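Local coordinates for UDP-N-acetylglucosamine 3-dehydrogenase (Acidithiobacillus ferrooxidans, PDB 7BVJ), which catalyses the NAD(+)-dependent oxidation of the glucosamine 3-position of UDP-N-acetylglucosamine to a ketone, a step toward the diamino sugar of lipid A in some bacteria, at residues Gly7-Gly12 with Asp62-Val67; Arg16-Lys21 with Asp267-Glu272; Ala29-Glu34 with Leu46-Phe51; Cys87-Pro92 with Leu112-Gly117. One frame throughout, in Å; residues are numbered along the deposited sequence.

Interaction 1. Residues Gly7-Gly12 with Asp62-Val67. With NAD (nicotinamide-adenine-dinucleotide), chain E.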
# COMPACT_ATOMS: atom_id res chain seq x y z
N GLY A 7 -14.49 13.60 -0.41
CA GLY A 7 -13.56 14.56 -0.96
C GLY A 7 -12.15 13.99 -1.04
O GLY A 7 -11.84 12.94 -0.47
N VAL A 8 -11.29 14.70 -1.76
CA VAL A 8 -9.88 14.37 -1.86
C VAL A 8 -9.07 15.61 -1.53
O VAL A 8 -9.33 16.69 -2.08
CB VAL A 8 -9.49 13.81 -3.24
CG1 VAL A 8 -8.00 13.45 -3.27
CG2 VAL A 8 -10.31 12.55 -3.58
N ILE A 9 -8.12 15.46 -0.63
CA ILE A 9 -7.18 16.50 -0.25
C ILE A 9 -5.85 16.13 -0.89
O ILE A 9 -5.21 15.15 -0.49
CB ILE A 9 -7.05 16.62 1.27
CG1 ILE A 9 -8.41 16.98 1.88
CG2 ILE A 9 -5.90 17.59 1.63
CD1 ILE A 9 -8.47 16.84 3.39
N GLY A 10 -5.46 16.88 -1.92
CA GLY A 10 -4.26 16.57 -2.67
C GLY A 10 -4.60 15.81 -3.94
O GLY A 10 -4.82 14.60 -3.89
N VAL A 11 -4.63 16.51 -5.07
CA VAL A 11 -5.07 15.93 -6.33
C VAL A 11 -3.99 15.99 -7.40
O VAL A 11 -4.28 16.26 -8.57
CB VAL A 11 -6.38 16.56 -6.82
CG1 VAL A 11 -7.56 15.92 -6.08
CG2 VAL A 11 -6.36 18.07 -6.63
N GLY A 12 -2.75 15.76 -7.02
CA GLY A 12 -1.73 15.50 -8.02
C GLY A 12 -1.98 14.20 -8.77
O GLY A 12 -3.14 13.81 -8.97
N ASP A 62 -18.12 13.69 4.56
CA ASP A 62 -18.00 12.67 5.59
C ASP A 62 -16.68 11.91 5.53
O ASP A 62 -16.15 11.52 6.58
CB ASP A 62 -19.15 11.66 5.48
CG ASP A 62 -20.53 12.32 5.44
OD1 ASP A 62 -20.91 12.93 6.46
OD2 ASP A 62 -21.21 12.24 4.39
N ALA A 63 -16.13 11.68 4.34
CA ALA A 63 -14.84 11.00 4.24
C ALA A 63 -13.95 11.67 3.20
O ALA A 63 -14.43 12.25 2.22
CB ALA A 63 -14.99 9.51 3.89
N VAL A 64 -12.64 11.56 3.40
CA VAL A 64 -11.70 12.04 2.41
C VAL A 64 -10.61 11.01 2.17
O VAL A 64 -10.28 10.19 3.04
CB VAL A 64 -11.05 13.38 2.81
CG1 VAL A 64 -12.10 14.47 3.00
CG2 VAL A 64 -10.22 13.18 4.07
N SER A 65 -10.05 11.06 0.97
CA SER A 65 -8.71 10.54 0.73
C SER A 65 -7.68 11.67 0.88
O SER A 65 -7.90 12.79 0.43
CB SER A 65 -8.61 9.92 -0.67
OG SER A 65 -9.18 8.61 -0.69
N ILE A 66 -6.58 11.35 1.54
CA ILE A 66 -5.45 12.26 1.74
C ILE A 66 -4.30 11.74 0.90
O ILE A 66 -3.73 10.67 1.19
CB ILE A 66 -5.06 12.39 3.21
CG1 ILE A 66 -6.12 13.18 3.97
CG2 ILE A 66 -3.71 13.03 3.36
CD1 ILE A 66 -6.06 12.96 5.46
N VAL A 67 -4.00 12.47 -0.18
CA VAL A 67 -3.01 12.04 -1.17
C VAL A 67 -1.96 13.13 -1.34
O VAL A 67 -1.54 13.44 -2.47
CB VAL A 67 -3.68 11.66 -2.50
CG1 VAL A 67 -2.76 10.74 -3.29
CG2 VAL A 67 -5.03 10.99 -2.26
PA NAD E . 2.26 14.52 -6.52
O1A NAD E . 3.10 15.57 -5.88
O2A NAD E . 1.93 14.30 -7.97
O5B NAD E . 0.70 15.01 -5.89
C5B NAD E . 0.94 15.80 -4.75
C4B NAD E . -0.20 16.81 -4.59
O4B NAD E . -0.28 17.23 -3.25
C3B NAD E . 0.19 18.03 -5.43
O3B NAD E . -0.93 18.26 -6.20
C2B NAD E . 0.43 19.13 -4.39
O2B NAD E . -0.02 20.40 -4.85
C1B NAD E . -0.51 18.64 -3.29
N9A NAD E . -0.16 19.11 -1.95
C8A NAD E . 1.06 19.26 -1.34
N7A NAD E . 0.96 19.68 -0.08
C5A NAD E . -0.39 19.81 0.15
C6A NAD E . -1.13 20.23 1.29
N6A NAD E . -0.48 20.59 2.44
N1A NAD E . -2.49 20.27 1.22
C2A NAD E . -3.07 19.90 0.03
N3A NAD E . -2.50 19.48 -1.12
C4A NAD E . -1.13 19.46 -1.02
O3 NAD E . 2.58 13.00 -6.06
PN NAD E . 1.48 11.85 -6.25
O1N NAD E . -0.00 12.14 -6.29
O2N NAD E . 2.28 10.87 -7.04
O5D NAD E . 1.53 10.94 -4.70
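G7, A63 and S65 meet through flat peptide groups: G7 N gives to A63 O and S65 N to G7 O, each at 3.0 Å, in rather bent bonds (141° and 149°). Further on, I9 N gives to S65 O at 2.9 Å and V67 N to I9 O at 3.0 Å, both bonds close to straight, which keeps G7, V8 and I9 in step with V64, S65 and I66. On one face of this ladder I9 and V64 cross obliquely, I9 CD1 lying 4.1 Å from V64 CG2. On the other, V8 CG1, anti to the backbone N (chi1 -179°), meets V67 CG2 at 4.0 Å, beside S65. G10 presses its carbonyl on the V67 branch point, G10 O to V67 CB 3.4 Å; a beta-carbon on G10 would run into V67 O.

The glycine-rich turn of a Rossmann fold starts here, with G10 and G12 fitting its GxGxxG pattern. NAD lies over it: G10 CA is 3.7 Å from NAD N3A, and a beta-carbon on G12 would overlap the ribose-side oxygen NAD O5B. The strands occupy the middle of the parallel sheet, 27-32 flanking 5-9 and 86-90 flanking 63-66. Helices 54-59 and 73-82 cover the I9 face; helix 13-25 covers the V8 face, where Y22 and H18 bond S65 OG.

Interaction 2. Residues Arg16-Lys21 with Asp267-Glu272; sequences RFHAQK and DALAAE
L269 reaches across to helix 13-25 and sets its two methyl groups against F17 and H18. Its CD1 sits over one face of the H18 imidazole, offset toward the rim, in a CH-pi contact 3.8 Å from the ring centroid and 18° off the normal; the two side chains cross at about a right angle. The other methyl, L269 CD2, packs on F17 CB at 3.7 Å. K21 CG lies 3.9 Å from L269 CG, and beyond it the lysine chain bends at chi2 and again at chi4 (-99°), the second bend placing NZ, and meets D267 tip to tip. K21 CE comes 3.1 Å from D267 OD2, and K21 NZ stands equally far from both carboxylate oxygens, 3.5 Å from D267 OD2, a long salt bridge. An alanine at K21 would probably leave the D267 carboxylate without its charged mate and open a gap along the flank of L269.

The helix carrying F17, H18 and K21 is the one that follows the glycine-rich turn in a Rossmann fold; its partner, helix 268-282, comes from far later in the chain and packs back on it at 62°. D267 is the N-cap of that later helix: A270 N gives to D267 OD1 at 3.3 Å, approaching from above the carboxylate plane. One carboxylate thus caps its own helix while facing the lysine.

In the second shell, hydrogen bonds at both ring nitrogens fix the rotation of the H18 imidazole: ND1 with the hydroxyl of S65, NE2 with the carboxylate of E90. I273, one turn on from L269, touches both H18 and K21.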
# COMPACT_ATOMS: atom_id res chain seq x y z
N ARG A 16 -5.78 12.55 -8.19
CA ARG A 16 -6.79 12.66 -9.24
C ARG A 16 -7.52 11.33 -9.45
O ARG A 16 -8.74 11.31 -9.62
CB ARG A 16 -6.14 13.15 -10.53
CG ARG A 16 -7.03 13.06 -11.74
CD ARG A 16 -6.47 13.88 -12.91
NE ARG A 16 -7.16 13.62 -14.17
CZ ARG A 16 -6.91 12.58 -14.96
NH1 ARG A 16 -5.97 11.69 -14.63
NH2 ARG A 16 -7.59 12.42 -16.09
N PHE A 17 -6.78 10.21 -9.48
CA PHE A 17 -7.41 8.90 -9.62
C PHE A 17 -8.34 8.61 -8.45
O PHE A 17 -9.45 8.08 -8.64
CB PHE A 17 -6.35 7.80 -9.74
CG PHE A 17 -5.52 7.89 -10.99
CD1 PHE A 17 -4.16 8.04 -10.93
CD2 PHE A 17 -6.12 7.85 -12.24
CE1 PHE A 17 -3.39 8.14 -12.08
CE2 PHE A 17 -5.37 7.95 -13.40
CZ PHE A 17 -4.01 8.10 -13.32
N HIS A 18 -7.90 8.93 -7.22
CA HIS A 18 -8.80 8.82 -6.08
C HIS A 18 -10.10 9.58 -6.34
O HIS A 18 -11.20 9.07 -6.07
CB HIS A 18 -8.16 9.37 -4.81
CG HIS A 18 -7.25 8.42 -4.11
ND1 HIS A 18 -7.51 7.94 -2.85
CD2 HIS A 18 -6.03 7.94 -4.45
CE1 HIS A 18 -6.50 7.19 -2.45
NE2 HIS A 18 -5.59 7.17 -3.41
N ALA A 19 -9.97 10.81 -6.84
CA ALA A 19 -11.14 11.65 -7.08
C ALA A 19 -12.07 11.05 -8.13
O ALA A 19 -13.30 11.09 -7.98
CB ALA A 19 -10.69 13.06 -7.49
N GLN A 20 -11.49 10.48 -9.20
CA GLN A 20 -12.31 9.82 -10.22
C GLN A 20 -13.12 8.69 -9.61
O GLN A 20 -14.33 8.55 -9.89
CB GLN A 20 -11.44 9.28 -11.36
CG GLN A 20 -10.67 10.34 -12.15
CD GLN A 20 -9.81 9.77 -13.27
OE1 GLN A 20 -9.59 8.55 -13.35
NE2 GLN A 20 -9.33 10.64 -14.15
N LYS A 21 -12.49 7.87 -8.75
CA LYS A 21 -13.21 6.76 -8.13
C LYS A 21 -14.36 7.27 -7.27
O LYS A 21 -15.51 6.79 -7.36
CB LYS A 21 -12.26 5.89 -7.29
CG LYS A 21 -11.04 5.35 -8.01
CD LYS A 21 -11.32 5.11 -9.49
CE LYS A 21 -10.48 3.99 -10.04
NZ LYS A 21 -9.28 4.48 -10.76
N ASP A 267 -10.28 -3.10 -10.86
CA ASP A 267 -9.75 -1.80 -10.45
C ASP A 267 -9.37 -1.86 -8.98
O ASP A 267 -10.23 -1.94 -8.11
CB ASP A 267 -10.81 -0.73 -10.70
CG ASP A 267 -10.22 0.66 -10.82
OD1 ASP A 267 -9.28 1.01 -10.06
OD2 ASP A 267 -10.72 1.41 -11.68
N ALA A 268 -8.07 -1.83 -8.69
CA ALA A 268 -7.63 -1.98 -7.30
C ALA A 268 -7.99 -0.76 -6.46
O ALA A 268 -8.45 -0.88 -5.32
CB ALA A 268 -6.12 -2.24 -7.26
N LEU A 269 -7.80 0.44 -7.01
CA LEU A 269 -8.05 1.64 -6.22
C LEU A 269 -9.55 1.85 -5.99
O LEU A 269 -9.97 2.25 -4.90
CB LEU A 269 -7.40 2.84 -6.91
CG LEU A 269 -7.70 4.21 -6.30
CD1 LEU A 269 -7.11 4.29 -4.91
CD2 LEU A 269 -7.21 5.34 -7.18
N ALA A 270 -10.37 1.57 -7.00
CA ALA A 270 -11.82 1.53 -6.79
C ALA A 270 -12.20 0.54 -5.70
O ALA A 270 -13.06 0.82 -4.87
CB ALA A 270 -12.54 1.18 -8.10
N ALA A 271 -11.58 -0.65 -5.71
CA ALA A 271 -11.87 -1.66 -4.69
C ALA A 271 -11.52 -1.14 -3.29
O ALA A 271 -12.29 -1.30 -2.34
CB ALA A 271 -11.07 -2.94 -4.99
N GLU A 272 -10.35 -0.53 -3.17
CA GLU A 272 -9.89 -0.01 -1.89
C GLU A 272 -10.79 1.12 -1.39
O GLU A 272 -11.12 1.21 -0.20
CB GLU A 272 -8.42 0.40 -2.07
CG GLU A 272 -7.73 1.25 -1.04
CD GLU A 272 -6.21 1.39 -1.33
OE1 GLU A 272 -5.37 0.73 -0.68
OE2 GLU A 272 -5.85 2.16 -2.24

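Interaction 3. Residues Ala29-Glu34 with Leu46-Phe51; sequences AGVFDE and LRCRAF. With NAD (nicotinamide-adenine-dinucleotide), chain E.
V31 O takes the N-H of F51 at 2.9 Å in an almost straight bond (178°), the shortest backbone bond between the two segments. Upstream, R49 N gives to A29 O and V31 N to R49 O, each at 3.1 Å. The F51 ring turns back along the strand and lays its edge on the backbone of 29-31: F51 CE2 lies 3.7 Å from G30 CA, and F51 CZ lies 4.1 Å from A29 CB. G30 has no room for a side chain, since a beta-carbon would strike R49 O and F51 CE2. C48 SG fills in beside it, 3.6 Å from G30 CA. R49 NE lies over one face of the F51 ring toward the rim, with F51 CE1 over the centre of the guanidinium. An alanine at F51 would probably open a gap beside G30 and A29 and leave the R49 guanidinium without the ring it lies against.

Strand 27-32, helix 36-46 and strand 49-50 form a beta-alpha-beta crossover, with 49-50 the outermost strand at this end of the Rossmann sheet. F51 O meets F32 at the ring edge, 3.5 Å from F32 CD1, while F32 CE2 approaches NAD C2A on the adenine at 3.7 Å. Next comes D33, its CG anti to the backbone N (chi1 -163°). Its two oxygens accept from the ribose hydroxyls O2B and O3B of NAD, at modelled lengths too short to be taken literally. A carboxylate at this strand end is the classic mark of an NAD enzyme: it grips the ribose diol and would probably repel the 2'-phosphate of NADP.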
# COMPACT_ATOMS: atom_id res chain seq x y z
N ALA A 29 -18.18 15.78 -3.24
CA ALA A 29 -18.33 17.23 -3.11
C ALA A 29 -17.25 17.96 -3.90
O ALA A 29 -17.53 18.94 -4.59
CB ALA A 29 -18.28 17.64 -1.64
N GLY A 30 -16.00 17.49 -3.82
CA GLY A 30 -14.94 18.15 -4.55
C GLY A 30 -13.57 17.85 -3.96
O GLY A 30 -13.38 16.86 -3.26
N VAL A 31 -12.63 18.74 -4.27
CA VAL A 31 -11.21 18.51 -4.07
C VAL A 31 -10.55 19.78 -3.54
O VAL A 31 -11.06 20.89 -3.71
CB VAL A 31 -10.55 18.05 -5.39
CG1 VAL A 31 -11.06 16.65 -5.81
CG2 VAL A 31 -10.84 19.05 -6.49
N PHE A 32 -9.43 19.59 -2.86
CA PHE A 32 -8.58 20.69 -2.44
C PHE A 32 -7.13 20.33 -2.72
O PHE A 32 -6.71 19.20 -2.46
CB PHE A 32 -8.71 21.04 -0.94
CG PHE A 32 -7.70 22.07 -0.47
CD1 PHE A 32 -7.91 23.42 -0.72
CD2 PHE A 32 -6.52 21.67 0.15
CE1 PHE A 32 -6.97 24.38 -0.33
CE2 PHE A 32 -5.56 22.62 0.54
CZ PHE A 32 -5.80 23.98 0.30
N ASP A 33 -6.37 21.29 -3.22
CA ASP A 33 -4.95 21.15 -3.45
C ASP A 33 -4.30 22.50 -3.15
O ASP A 33 -4.94 23.55 -3.28
CB ASP A 33 -4.66 20.69 -4.89
CG ASP A 33 -3.25 20.14 -5.07
OD1 ASP A 33 -2.29 20.94 -5.02
OD2 ASP A 33 -3.10 18.91 -5.25
N GLU A 34 -3.05 22.46 -2.69
CA GLU A 34 -2.36 23.72 -2.41
C GLU A 34 -2.13 24.51 -3.69
O GLU A 34 -2.05 25.74 -3.65
CB GLU A 34 -1.04 23.47 -1.66
CG GLU A 34 0.05 22.84 -2.50
CD GLU A 34 1.47 23.13 -1.99
OE1 GLU A 34 1.70 23.18 -0.76
OE2 GLU A 34 2.36 23.30 -2.85
N LEU A 46 -14.04 16.53 -13.33
CA LEU A 46 -14.98 15.65 -12.65
C LEU A 46 -16.30 16.31 -12.33
O LEU A 46 -17.20 15.65 -11.80
CB LEU A 46 -14.35 15.11 -11.36
CG LEU A 46 -13.07 14.31 -11.58
CD1 LEU A 46 -12.54 13.79 -10.27
CD2 LEU A 46 -13.35 13.17 -12.52
N ARG A 47 -16.45 17.60 -12.64
CA ARG A 47 -17.69 18.35 -12.40
C ARG A 47 -18.04 18.38 -10.91
O ARG A 47 -19.20 18.30 -10.53
CB ARG A 47 -18.85 17.78 -13.22
CG ARG A 47 -18.59 17.76 -14.72
CD ARG A 47 -19.44 16.71 -15.43
NE ARG A 47 -20.77 17.20 -15.78
CZ ARG A 47 -21.91 16.75 -15.24
NH1 ARG A 47 -21.88 15.79 -14.33
NH2 ARG A 47 -23.07 17.25 -15.63
N CYS A 48 -17.02 18.50 -10.08
CA CYS A 48 -17.17 18.76 -8.66
C CYS A 48 -16.65 20.16 -8.37
O CYS A 48 -16.22 20.88 -9.27
CB CYS A 48 -16.43 17.70 -7.85
SG CYS A 48 -14.65 17.70 -8.14
N ARG A 49 -16.65 20.53 -7.09
CA ARG A 49 -16.12 21.82 -6.66
C ARG A 49 -14.60 21.76 -6.54
O ARG A 49 -14.02 20.71 -6.27
CB ARG A 49 -16.70 22.22 -5.30
CG ARG A 49 -17.73 23.34 -5.34
CD ARG A 49 -18.26 23.67 -3.94
NE ARG A 49 -17.55 24.79 -3.33
CZ ARG A 49 -17.87 25.33 -2.15
NH1 ARG A 49 -18.88 24.83 -1.45
NH2 ARG A 49 -17.16 26.34 -1.66
N ALA A 50 -13.96 22.91 -6.73
CA ALA A 50 -12.60 23.14 -6.27
C ALA A 50 -12.71 24.04 -5.05
O ALA A 50 -13.15 25.19 -5.16
CB ALA A 50 -11.74 23.79 -7.35
N PHE A 51 -12.31 23.51 -3.86
CA PHE A 51 -12.56 24.30 -2.67
C PHE A 51 -11.44 25.31 -2.42
O PHE A 51 -10.27 25.06 -2.75
CB PHE A 51 -12.71 23.40 -1.45
CG PHE A 51 -14.04 22.68 -1.38
CD1 PHE A 51 -15.08 23.18 -0.61
CD2 PHE A 51 -14.24 21.48 -2.06
CE1 PHE A 51 -16.32 22.51 -0.54
CE2 PHE A 51 -15.46 20.79 -1.98
CZ PHE A 51 -16.50 21.31 -1.22
PA NAD E . 2.26 14.52 -6.52
O1A NAD E . 3.10 15.57 -5.88
O2A NAD E . 1.93 14.30 -7.97
O5B NAD E . 0.70 15.01 -5.89
C5B NAD E . 0.94 15.80 -4.75
C4B NAD E . -0.20 16.81 -4.59
O4B NAD E . -0.28 17.23 -3.25
C3B NAD E . 0.19 18.03 -5.43
O3B NAD E . -0.93 18.26 -6.20
C2B NAD E . 0.43 19.13 -4.39
O2B NAD E . -0.02 20.40 -4.85
C1B NAD E . -0.51 18.64 -3.29
N9A NAD E . -0.16 19.11 -1.95
C8A NAD E . 1.06 19.26 -1.34
N7A NAD E . 0.96 19.68 -0.08
C5A NAD E . -0.39 19.81 0.15
C6A NAD E . -1.13 20.23 1.29
N6A NAD E . -0.48 20.59 2.44
N1A NAD E . -2.49 20.27 1.22
C2A NAD E . -3.07 19.90 0.03
N3A NAD E . -2.50 19.48 -1.12
C4A NAD E . -1.13 19.46 -1.02
O3 NAD E . 2.58 13.00 -6.06
PN NAD E . 1.48 11.85 -6.25
O1N NAD E . -0.00 12.14 -6.29
O2N NAD E . 2.28 10.87 -7.04
O5D NAD E . 1.53 10.94 -4.70

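Interaction 4. Residues Cys87-Pro92 with Leu112-Gly117; sequences CLIEKP and LVLAIG
I89 and I116 interlock on one face of the sheet. I116 CD1 tucks against I89 CB at 4.1 Å, and I116 CG2 lies 3.6 Å from I89 O. At the other end of I89 the CD1 methyl meets L114 CD1 at 3.9 Å, the two side chains crossing, so I89 fills the space between L114 and I116. On the opposite face L88 has its CG anti to the backbone N (chi1 163°), and chi2 (58°) turns CD1 over the neighbouring strand, onto A115 CB at 3.9 Å and G117 N at 3.7 Å. The small A115 and the bare G117 make the hollow that takes this methyl.

Strands 86-90 and 114-117, joined by helix 97-110, are the last beta-alpha-beta unit of the Rossmann sheet. They run parallel, with A115 N bonded to C87 O and I89 N to A115 O at 2.7 Å. A beta-carbon on G117 would crowd E90 OE1; K91 CG closes to 3.1 Å from G117 O. K91, before cis P92, is one of two likely candidates for the catalytic base, and its NZ bonds D160 O. Helix 73-82 packs on C87, I89 and L114, helix 268-282 on L88.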
# COMPACT_ATOMS: atom_id res chain seq x y z
N CYS A 87 -10.91 9.12 7.23
CA CYS A 87 -9.72 9.33 6.40
C CYS A 87 -9.20 8.03 5.80
O CYS A 87 -8.97 7.05 6.52
CB CYS A 87 -8.59 9.97 7.22
SG CYS A 87 -8.94 11.61 7.74
N LEU A 88 -8.99 8.04 4.49
CA LEU A 88 -8.14 7.07 3.80
C LEU A 88 -6.84 7.80 3.41
O LEU A 88 -6.85 8.71 2.57
CB LEU A 88 -8.87 6.49 2.58
CG LEU A 88 -8.06 5.77 1.49
CD1 LEU A 88 -7.28 4.60 2.07
CD2 LEU A 88 -8.95 5.31 0.34
N ILE A 89 -5.73 7.43 4.04
CA ILE A 89 -4.44 8.08 3.82
C ILE A 89 -3.62 7.22 2.85
O ILE A 89 -3.46 6.01 3.06
CB ILE A 89 -3.67 8.27 5.14
CG1 ILE A 89 -4.49 9.13 6.11
CG2 ILE A 89 -2.28 8.89 4.88
CD1 ILE A 89 -3.85 9.29 7.46
N GLU A 90 -3.11 7.84 1.79
CA GLU A 90 -2.24 7.09 0.89
C GLU A 90 -1.02 6.58 1.66
O GLU A 90 -0.59 7.17 2.65
CB GLU A 90 -1.83 7.97 -0.29
CG GLU A 90 -0.94 7.30 -1.35
CD GLU A 90 -1.55 6.02 -1.96
OE1 GLU A 90 -2.78 5.97 -2.22
OE2 GLU A 90 -0.77 5.07 -2.19
N LYS A 91 -0.52 5.41 1.25
CA LYS A 91 0.70 4.91 1.85
C LYS A 91 1.90 5.74 1.38
O LYS A 91 1.91 6.24 0.25
CB LYS A 91 0.91 3.43 1.50
CG LYS A 91 1.15 3.18 0.02
CD LYS A 91 2.65 3.13 -0.32
CE LYS A 91 2.83 3.06 -1.84
NZ LYS A 91 4.00 3.84 -2.34
N PRO A 92 2.92 5.90 2.22
CA PRO A 92 2.96 5.43 3.60
C PRO A 92 2.23 6.35 4.57
O PRO A 92 2.08 7.54 4.31
CB PRO A 92 4.46 5.39 3.91
CG PRO A 92 5.06 6.38 3.01
CD PRO A 92 4.23 6.41 1.76
N LEU A 112 -13.67 7.30 14.37
CA LEU A 112 -13.52 7.49 12.94
C LEU A 112 -12.83 6.27 12.32
O LEU A 112 -12.03 5.59 12.97
CB LEU A 112 -12.69 8.75 12.64
CG LEU A 112 -13.31 10.09 13.05
CD1 LEU A 112 -12.36 11.26 12.72
CD2 LEU A 112 -14.68 10.26 12.39
N VAL A 113 -13.15 6.00 11.06
CA VAL A 113 -12.45 4.97 10.31
C VAL A 113 -11.15 5.56 9.79
O VAL A 113 -11.14 6.63 9.17
CB VAL A 113 -13.31 4.42 9.16
CG1 VAL A 113 -12.46 3.58 8.21
CG2 VAL A 113 -14.46 3.58 9.71
N LEU A 114 -10.05 4.87 10.04
CA LEU A 114 -8.73 5.27 9.60
C LEU A 114 -8.20 4.14 8.73
O LEU A 114 -7.99 3.02 9.21
CB LEU A 114 -7.83 5.54 10.80
CG LEU A 114 -6.34 5.78 10.68
CD1 LEU A 114 -6.02 6.89 9.68
CD2 LEU A 114 -5.80 6.11 12.06
N ALA A 115 -8.03 4.42 7.44
CA ALA A 115 -7.52 3.45 6.49
C ALA A 115 -6.26 4.01 5.83
O ALA A 115 -6.16 5.22 5.59
CB ALA A 115 -8.57 3.08 5.44
N ILE A 116 -5.30 3.12 5.58
CA ILE A 116 -4.08 3.47 4.87
C ILE A 116 -4.14 2.82 3.50
O ILE A 116 -4.58 1.67 3.36
CB ILE A 116 -2.82 3.00 5.65
CG1 ILE A 116 -2.93 3.37 7.13
CG2 ILE A 116 -1.56 3.64 5.07
CD1 ILE A 116 -3.22 4.85 7.39
N GLY A 117 -3.71 3.56 2.47
CA GLY A 117 -3.75 3.07 1.11
C GLY A 117 -2.69 2.04 0.73
O GLY A 117 -1.79 2.32 -0.06

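From the N terminus, 7-12 opens interaction 1 and 16-21, on the next helix, opens interaction 2 before interaction 1 has closed. Interaction 3 opens and closes between residues 29 and 51, within the spans of both. Interaction 1 then closes at 62-67, interaction 4 runs its course from 87 to 117, also within the span of interaction 2, and interaction 2 closes only at 267-272; interactions 1 and 2 therefore cross, while 3 and 4 follow in series. Interactions 3, 1 and 4 join three strand pairs of one parallel sheet, 3 and 4 at its two edges and 1 in the middle. Interaction 2 brings a late helix back onto helix 13-25, and H18 ties it to interactions 1 and 4.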